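Long-range contact in salicylic acid-binding protein 2 (Nicotiana tabacum, PDB 1XKL), which hydrolyses methyl salicylate to salicylic acid and methanol, releasing the active hormone needed for systemic acquired resistance in plant innate immunity: residues G4-L9 against A71-I76. Sequence-based numbering, arbitrary orientation.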
# COMPACT_ATOMS: atom_id res chain seq x y z
N GLY A 4 -4.46 13.47 -50.37
CA GLY A 4 -3.84 13.49 -49.06
C GLY A 4 -3.19 12.15 -48.77
O GLY A 4 -3.78 11.10 -49.03
N LYS A 5 -1.97 12.16 -48.23
CA LYS A 5 -1.26 10.91 -47.93
C LYS A 5 -1.50 10.40 -46.51
O LYS A 5 -2.11 11.07 -45.68
CB LYS A 5 0.24 11.08 -48.15
CG LYS A 5 0.65 11.19 -49.62
CD LYS A 5 2.18 11.18 -49.78
CE LYS A 5 2.59 11.30 -51.25
NZ LYS A 5 1.95 12.52 -51.88
N HIS A 6 -1.02 9.19 -46.25
CA HIS A 6 -1.17 8.56 -44.95
C HIS A 6 0.13 8.62 -44.15
O HIS A 6 1.12 8.00 -44.52
CB HIS A 6 -1.61 7.10 -45.14
CG HIS A 6 -1.98 6.41 -43.87
ND1 HIS A 6 -2.34 5.08 -43.82
CD2 HIS A 6 -2.03 6.85 -42.59
CE1 HIS A 6 -2.60 4.74 -42.58
NE2 HIS A 6 -2.42 5.79 -41.81
N PHE A 7 0.10 9.39 -43.06
CA PHE A 7 1.25 9.55 -42.18
C PHE A 7 1.16 8.56 -41.01
O PHE A 7 0.18 8.56 -40.27
CB PHE A 7 1.30 10.97 -41.62
CG PHE A 7 1.86 11.98 -42.58
CD1 PHE A 7 3.23 12.17 -42.69
CD2 PHE A 7 1.01 12.74 -43.38
CE1 PHE A 7 3.76 13.10 -43.58
CE2 PHE A 7 1.53 13.68 -44.29
CZ PHE A 7 2.90 13.86 -44.39
N VAL A 8 2.18 7.71 -40.87
CA VAL A 8 2.23 6.74 -39.79
C VAL A 8 3.27 7.26 -38.82
O VAL A 8 4.47 7.27 -39.12
CB VAL A 8 2.63 5.37 -40.32
CG1 VAL A 8 2.86 4.40 -39.17
CG2 VAL A 8 1.54 4.85 -41.25
N LEU A 9 2.80 7.70 -37.65
CA LEU A 9 3.68 8.26 -36.64
C LEU A 9 4.08 7.23 -35.59
O LEU A 9 3.23 6.60 -34.96
CB LEU A 9 2.99 9.47 -35.98
CG LEU A 9 2.38 10.51 -36.93
CD1 LEU A 9 1.88 11.71 -36.11
CD2 LEU A 9 3.42 10.97 -37.95
N ALA A 71 -1.45 -1.82 -50.31
CA ALA A 71 -0.35 -1.97 -51.27
C ALA A 71 -0.51 -0.91 -52.36
O ALA A 71 0.48 -0.45 -52.94
CB ALA A 71 -0.35 -3.37 -51.87
N ASP A 72 -1.75 -0.53 -52.66
CA ASP A 72 -2.00 0.51 -53.65
C ASP A 72 -2.10 1.78 -52.81
O ASP A 72 -2.26 2.88 -53.32
CB ASP A 72 -3.32 0.27 -54.40
CG ASP A 72 -4.53 0.83 -53.66
OD1 ASP A 72 -5.37 1.50 -54.32
OD2 ASP A 72 -4.66 0.62 -52.44
N GLU A 73 -2.00 1.57 -51.51
CA GLU A 73 -2.06 2.63 -50.52
C GLU A 73 -0.71 2.72 -49.82
O GLU A 73 -0.41 1.91 -48.95
CB GLU A 73 -3.15 2.33 -49.50
CG GLU A 73 -3.09 3.22 -48.28
CD GLU A 73 -3.87 2.67 -47.11
OE1 GLU A 73 -3.86 3.32 -46.04
OE2 GLU A 73 -4.49 1.59 -47.25
N LYS A 74 0.10 3.69 -50.20
CA LYS A 74 1.42 3.86 -49.61
C LYS A 74 1.35 4.84 -48.44
O LYS A 74 0.39 5.61 -48.31
CB LYS A 74 2.40 4.35 -50.67
CG LYS A 74 2.49 3.41 -51.88
CD LYS A 74 3.36 3.97 -52.99
CE LYS A 74 4.82 4.06 -52.56
NZ LYS A 74 5.68 4.65 -53.65
N VAL A 75 2.36 4.81 -47.57
CA VAL A 75 2.37 5.71 -46.42
C VAL A 75 3.70 6.41 -46.24
O VAL A 75 4.68 6.11 -46.93
CB VAL A 75 2.06 4.95 -45.11
CG1 VAL A 75 0.81 4.12 -45.26
CG2 VAL A 75 3.25 4.09 -44.72
N ILE A 76 3.73 7.35 -45.31
CA ILE A 76 4.93 8.09 -44.97
C ILE A 76 5.19 7.76 -43.51
O ILE A 76 4.38 8.10 -42.63
CB ILE A 76 4.72 9.61 -45.12
CG1 ILE A 76 4.37 9.93 -46.58
CG2 ILE A 76 5.97 10.36 -44.70
CD1 ILE A 76 3.81 11.32 -46.78
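Phe7 and Ile76 pair in parallel where two neighbouring inner strands of the alpha/beta-hydrolase sheet, 6-10 and 75-80, begin to run together; the second of these leads on to the nucleophile Ser81. Two backbone bonds bracket Phe7: Ile76 N gives its hydrogen to His6 O (2.8 Å), and Val8 N gives its own to Ile76 O at 2.8 Å with a nearly straight N-H...O angle of 170°. On their shared face of the sheet, the Phe7 and Ile76 side chains lie side by side. Ile76 CG1 stands anti to the carbonyl carbon, and CD1 at its tip reaches over one face of the phenyl ring, a CH-pi contact 3.9 Å from the ring centroid and displaced toward the rim. The same methyl is pressed by the aliphatic chain of Lys5, which crosses Ile76 at about a right angle and brings Lys5 CD to 3.4 Å from Ile76 CD1, a tight fit. Lys5 NZ itself is bonded to Ala256 O in helix 245-258, which covers this face.

On the other face, the His6 ring swings anti to the backbone N (chi1 -172°). His6 ND1 donates to Glu73 OE1 over 3.2 Å in a long, bent bond, the carboxylate oxygen tilted from the ring plane and met nearly along its C-O axis. Val75 CG1 packs 3.6 Å from His6 ND1, and Val8 CG2 lies above one ring face, toward the rim. Glu73 OE2 bonds Ser70, and His6 NE2 bonds Thr35 OG1. These two ring bonds, one of them long, limit rotation of the buried imidazole, which ties the loop entering strand 75-80 to the outermost strand, 33-36; the nearby carboxylate would probably favour a proton on ND1.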